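Local coordinates for N-acetylglucosaminidase (Ostrinia furnacalis, PDB 3NSN) that hydrolyses beta-linked N-acetylglucosamine units one at a time from the non-reducing ends of chitooligosaccharides, preferring short chains, at the NAG/TMX site. Sequence-based numbering; all coordinates share one arbitrary frame. Chains: chain A/B, N-acetylglucosaminidase.

The NAG/TMX site. Residues chain A 198, 281, 300-301, 305-306, 345-346, 426, 453, 455, 461-462, 468, 502, 504; chain B 572. With NAG (2-acetamido-2-deoxy-beta-D-glucopyranose), chain C; NAG (2-acetamido-2-deoxy-beta-D-glucopyranose), chain D; NAG (2-acetamido-2-deoxy-beta-D-glucopyranose), chain E; TMX (2-deoxy-2-(trimethylammonio)-beta-D-glucopyranose), chain F.
TMG-chitotriomycin, an inhibitor made of trimethylammonio-glucose (TMX) and three NAG units, lies in the active-site pocket of this family 20 glycosidase, TMX almost wholly buried. Hydrogen bonds read its hydroxyls. A:Arg198 comes end-on, NH2 pointing nearly straight at TMX O3, 2.7 Å away in the guanidinium plane, while NH1 reaches O4 at a tilt. A:Glu504, bent at chi2 (91°), takes TMX O4 on the syn lone pair of OE2 at 2.6 Å, and its charge probably steadies the arginine. The 6-hydroxyl O6 donates to the syn lone pair of A:Asp455 OD2 and receives the indole N-H of A:Trp468, NE1 to O6 2.8 Å, in the ring plane. In NAG (chain E), O3 meets A:Glu306 OE2 from above the carboxylate plane (2.7 Å), and the acetamido N2 donates to the backbone O of A:Val305 (2.8 Å). CH-pi contacts add to these: TMX C5 and C3 ride over the two rings of A:Trp502, TMX C7 over the six-membered ring of A:Trp426, and NAG (chain E) C6 over that of A:Trp468. An alanine at A:Trp468 would probably loosen both sugars, losing the O6 bond and the indole face under C6. The trimethylammonio group takes the acetamido position beside the catalytic Asp-Glu pair, acetamido-assisting A:Asp345 and general acid/base A:Glu346, whose carboxylates are likely to favour its charge. A:His281 NE2 holds A:Glu346 in place, donating in its ring plane to the anti lone pair of OE1 (3.0 Å). Loops of the TIM-barrel catalytic domain form the pocket mouth, A:Asp345 and A:Glu346 just beyond strand 340-343; the 3-10 helix 300-302 and B:Ser572, the other homodimer subunit's C-terminus, border the outer end near poorly ordered NAG (chain C).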
# COMPACT_ATOMS: atom_id res chain seq x y z
N ARG A 198 -13.35 5.41 -10.89
CA ARG A 198 -12.39 6.42 -10.55
C ARG A 198 -10.96 6.04 -10.91
O ARG A 198 -10.17 6.86 -11.09
CB ARG A 198 -12.57 6.92 -9.11
CG ARG A 198 -13.55 8.06 -8.99
CD ARG A 198 -15.01 7.70 -9.28
NE ARG A 198 -15.92 8.71 -8.80
CZ ARG A 198 -16.51 8.71 -7.61
NH1 ARG A 198 -16.35 7.71 -6.78
NH2 ARG A 198 -17.28 9.70 -7.28
N HIS A 281 -23.32 11.34 -10.98
CA HIS A 281 -22.18 10.48 -11.24
C HIS A 281 -22.12 9.80 -12.61
O HIS A 281 -21.89 8.66 -12.71
CB HIS A 281 -22.03 9.49 -10.11
CG HIS A 281 -21.69 10.14 -8.81
ND1 HIS A 281 -20.42 10.57 -8.52
CD2 HIS A 281 -22.44 10.49 -7.76
CE1 HIS A 281 -20.41 11.13 -7.34
NE2 HIS A 281 -21.63 11.09 -6.85
N TRP A 300 -16.30 23.65 -11.16
CA TRP A 300 -16.88 22.47 -10.62
C TRP A 300 -17.49 22.60 -9.24
O TRP A 300 -18.48 21.99 -8.97
CB TRP A 300 -15.90 21.31 -10.71
CG TRP A 300 -14.74 21.34 -9.81
CD1 TRP A 300 -13.53 21.74 -10.11
CD2 TRP A 300 -14.68 20.90 -8.47
NE1 TRP A 300 -12.69 21.61 -9.07
CE2 TRP A 300 -13.39 21.09 -8.03
CE3 TRP A 300 -15.61 20.35 -7.59
CZ2 TRP A 300 -13.00 20.76 -6.77
CZ3 TRP A 300 -15.22 20.04 -6.33
CH2 TRP A 300 -13.94 20.25 -5.92
N LYS A 301 -16.92 23.42 -8.39
CA LYS A 301 -17.48 23.62 -7.08
C LYS A 301 -18.88 24.19 -7.13
O LYS A 301 -19.61 24.02 -6.21
CB LYS A 301 -16.58 24.46 -6.22
CG LYS A 301 -15.67 23.61 -5.38
CD LYS A 301 -14.83 24.45 -4.45
CE LYS A 301 -13.85 23.64 -3.69
NZ LYS A 301 -12.57 23.63 -4.33
N VAL A 305 -19.59 18.07 -6.22
CA VAL A 305 -18.65 17.93 -5.16
C VAL A 305 -17.33 17.26 -5.48
O VAL A 305 -16.51 17.15 -4.63
CB VAL A 305 -19.29 17.36 -3.92
CG1 VAL A 305 -20.30 18.30 -3.46
CG2 VAL A 305 -19.89 16.04 -4.19
N GLU A 306 -17.18 16.78 -6.70
CA GLU A 306 -15.89 16.41 -7.23
C GLU A 306 -15.89 16.45 -8.75
O GLU A 306 -16.83 16.14 -9.36
CB GLU A 306 -15.36 15.06 -6.67
CG GLU A 306 -15.96 13.84 -7.28
CD GLU A 306 -15.59 12.56 -6.57
OE1 GLU A 306 -14.72 11.84 -7.03
OE2 GLU A 306 -16.20 12.27 -5.57
N ASP A 345 -26.91 9.07 -5.01
CA ASP A 345 -26.14 9.92 -4.16
C ASP A 345 -25.91 11.25 -4.79
O ASP A 345 -25.82 11.34 -5.97
CB ASP A 345 -24.79 9.27 -3.91
CG ASP A 345 -24.25 8.62 -5.11
OD1 ASP A 345 -24.99 8.33 -6.01
OD2 ASP A 345 -23.12 8.31 -5.14
N GLU A 346 -25.90 12.28 -3.98
CA GLU A 346 -25.44 13.61 -4.34
C GLU A 346 -26.00 14.28 -5.59
O GLU A 346 -25.26 14.83 -6.36
CB GLU A 346 -23.89 13.66 -4.37
CG GLU A 346 -23.21 12.86 -3.27
CD GLU A 346 -21.68 12.88 -3.31
OE1 GLU A 346 -21.07 12.43 -4.26
OE2 GLU A 346 -21.13 13.31 -2.33
N TRP A 426 -23.97 6.17 4.67
CA TRP A 426 -22.60 6.67 4.68
C TRP A 426 -22.42 7.88 5.60
O TRP A 426 -21.42 8.53 5.60
CB TRP A 426 -22.08 6.98 3.27
CG TRP A 426 -22.79 8.08 2.59
CD1 TRP A 426 -23.99 8.02 2.05
CD2 TRP A 426 -22.33 9.40 2.37
NE1 TRP A 426 -24.35 9.20 1.54
CE2 TRP A 426 -23.34 10.08 1.72
CE3 TRP A 426 -21.17 10.07 2.67
CZ2 TRP A 426 -23.24 11.38 1.36
CZ3 TRP A 426 -21.06 11.36 2.31
CH2 TRP A 426 -22.08 12.01 1.67
N TYR A 453 -15.00 4.12 5.69
CA TYR A 453 -14.45 4.61 4.47
C TYR A 453 -12.95 4.33 4.42
O TYR A 453 -12.18 5.01 5.02
CB TYR A 453 -14.79 6.08 4.28
CG TYR A 453 -16.08 6.30 3.57
CD1 TYR A 453 -16.21 7.29 2.65
CD2 TYR A 453 -17.15 5.48 3.79
CE1 TYR A 453 -17.36 7.48 2.00
CE2 TYR A 453 -18.28 5.65 3.13
CZ TYR A 453 -18.38 6.65 2.24
OH TYR A 453 -19.52 6.80 1.58
N ASP A 455 -10.79 4.62 1.99
CA ASP A 455 -10.07 5.63 1.27
C ASP A 455 -9.49 6.79 2.06
O ASP A 455 -8.54 7.37 1.64
CB ASP A 455 -10.87 6.12 0.09
CG ASP A 455 -12.16 6.72 0.48
OD1 ASP A 455 -12.85 6.19 1.33
OD2 ASP A 455 -12.47 7.72 -0.07
N TRP A 461 -6.22 15.02 -3.36
CA TRP A 461 -6.13 14.83 -4.79
C TRP A 461 -6.57 16.06 -5.59
O TRP A 461 -6.35 16.14 -6.76
CB TRP A 461 -6.84 13.58 -5.26
CG TRP A 461 -8.30 13.52 -5.14
CD1 TRP A 461 -8.99 13.11 -4.07
CD2 TRP A 461 -9.25 13.80 -6.13
NE1 TRP A 461 -10.30 13.14 -4.30
CE2 TRP A 461 -10.50 13.55 -5.57
CE3 TRP A 461 -9.18 14.24 -7.44
CZ2 TRP A 461 -11.65 13.73 -6.26
CZ3 TRP A 461 -10.33 14.39 -8.14
CH2 TRP A 461 -11.55 14.14 -7.55
N VAL A 462 -7.22 16.98 -4.94
CA VAL A 462 -7.38 18.31 -5.48
C VAL A 462 -6.78 19.23 -4.43
O VAL A 462 -7.06 19.12 -3.30
CB VAL A 462 -8.81 18.68 -5.89
CG1 VAL A 462 -9.31 17.78 -6.92
CG2 VAL A 462 -9.71 18.67 -4.74
N TRP A 468 -10.73 14.29 1.93
CA TRP A 468 -11.86 14.91 2.60
C TRP A 468 -12.25 14.33 3.91
O TRP A 468 -12.66 15.04 4.75
CB TRP A 468 -13.10 14.98 1.72
CG TRP A 468 -13.83 13.73 1.64
CD1 TRP A 468 -13.56 12.71 0.84
CD2 TRP A 468 -14.96 13.34 2.41
NE1 TRP A 468 -14.42 11.71 1.03
CE2 TRP A 468 -15.31 12.07 1.99
CE3 TRP A 468 -15.71 13.94 3.40
CZ2 TRP A 468 -16.38 11.40 2.53
CZ3 TRP A 468 -16.76 13.27 3.92
CH2 TRP A 468 -17.08 12.02 3.50
N TRP A 502 -13.54 3.80 -2.26
CA TRP A 502 -13.65 4.70 -3.36
C TRP A 502 -12.21 4.86 -3.90
O TRP A 502 -11.27 4.75 -3.19
CB TRP A 502 -14.23 6.00 -2.89
CG TRP A 502 -15.55 5.84 -2.31
CD1 TRP A 502 -15.84 5.90 -1.05
CD2 TRP A 502 -16.76 5.63 -2.99
NE1 TRP A 502 -17.13 5.68 -0.84
CE2 TRP A 502 -17.74 5.53 -2.04
CE3 TRP A 502 -17.12 5.50 -4.32
CZ2 TRP A 502 -19.08 5.33 -2.36
CZ3 TRP A 502 -18.41 5.27 -4.64
CH2 TRP A 502 -19.39 5.21 -3.67
N GLU A 504 -10.54 7.32 -6.00
CA GLU A 504 -9.95 8.53 -6.48
C GLU A 504 -8.46 8.41 -6.27
O GLU A 504 -7.73 8.90 -7.02
CB GLU A 504 -10.51 9.74 -5.75
CG GLU A 504 -11.92 10.11 -6.14
CD GLU A 504 -13.00 9.48 -5.29
OE1 GLU A 504 -12.78 8.50 -4.65
OE2 GLU A 504 -14.09 9.95 -5.32
N SER B 572 -8.00 22.62 -6.91
CA SER B 572 -8.60 23.21 -5.75
C SER B 572 -7.67 24.14 -5.05
O SER B 572 -7.85 25.33 -5.09
CB SER B 572 -9.06 22.18 -4.78
OG SER B 572 -9.55 22.85 -3.67
C1 NAG C . -13.52 24.97 2.02
C2 NAG C . -12.85 23.57 2.27
C3 NAG C . -13.81 22.37 2.67
C4 NAG C . -15.32 22.71 2.62
C5 NAG C . -15.55 23.85 1.64
C6 NAG C . -17.04 24.06 1.38
C7 NAG C . -11.05 22.34 1.03
C8 NAG C . -10.40 22.17 -0.35
N2 NAG C . -12.07 23.22 1.06
O1 NAG C . -12.90 25.96 2.86
O3 NAG C . -13.46 21.90 3.99
O4 NAG C . -16.19 21.55 2.30
O5 NAG C . -14.96 25.01 2.21
O6 NAG C . -17.38 23.37 0.18
O7 NAG C . -10.64 21.70 1.99
C1 NAG D . -15.68 20.35 1.70
C2 NAG D . -16.47 19.19 2.26
C3 NAG D . -16.08 17.87 1.58
C4 NAG D . -16.11 17.96 0.04
C5 NAG D . -15.48 19.26 -0.47
C6 NAG D . -15.92 19.49 -1.91
C7 NAG D . -17.14 19.49 4.62
C8 NAG D . -16.71 19.31 6.08
N2 NAG D . -16.23 19.08 3.71
O3 NAG D . -17.00 16.85 2.01
O4 NAG D . -15.38 16.84 -0.50
O5 NAG D . -15.91 20.43 0.29
O6 NAG D . -14.81 19.99 -2.65
O7 NAG D . -18.24 19.96 4.33
C1 NAG E . -16.21 15.84 -1.13
C2 NAG E . -15.33 14.89 -1.97
C3 NAG E . -16.15 13.72 -2.53
C4 NAG E . -17.06 13.05 -1.47
C5 NAG E . -17.82 14.13 -0.69
C6 NAG E . -18.56 13.53 0.49
C7 NAG E . -13.45 16.05 -3.12
C8 NAG E . -12.58 15.67 -1.93
N2 NAG E . -14.73 15.66 -3.08
O3 NAG E . -15.27 12.72 -3.10
O4 NAG E . -17.97 12.21 -2.19
O5 NAG E . -16.91 15.09 -0.13
O6 NAG E . -19.47 14.49 1.01
O7 NAG E . -12.96 16.70 -4.06
C1 TMX F . -18.40 10.97 -1.56
C2 TMX F . -19.24 10.15 -2.60
N2 TMX F . -20.37 9.36 -2.00
C3 TMX F . -18.32 9.33 -3.57
O3 TMX F . -18.64 9.64 -4.94
C4 TMX F . -16.83 9.59 -3.33
O4 TMX F . -16.07 8.70 -4.16
C5 TMX F . -16.50 9.36 -1.85
O5 TMX F . -17.30 10.21 -0.96
C6 TMX F . -15.02 9.61 -1.57
O6 TMX F . -14.73 9.21 -0.23
C7 TMX F . -21.40 10.24 -1.44
C8 TMX F . -19.96 8.44 -0.92
C9 TMX F . -21.05 8.54 -3.02
O HOH W 1 -12.58 12.25 -2.81
O HOH W 2 -20.18 8.00 -6.36
O HOH W 3 -21.58 15.11 -0.57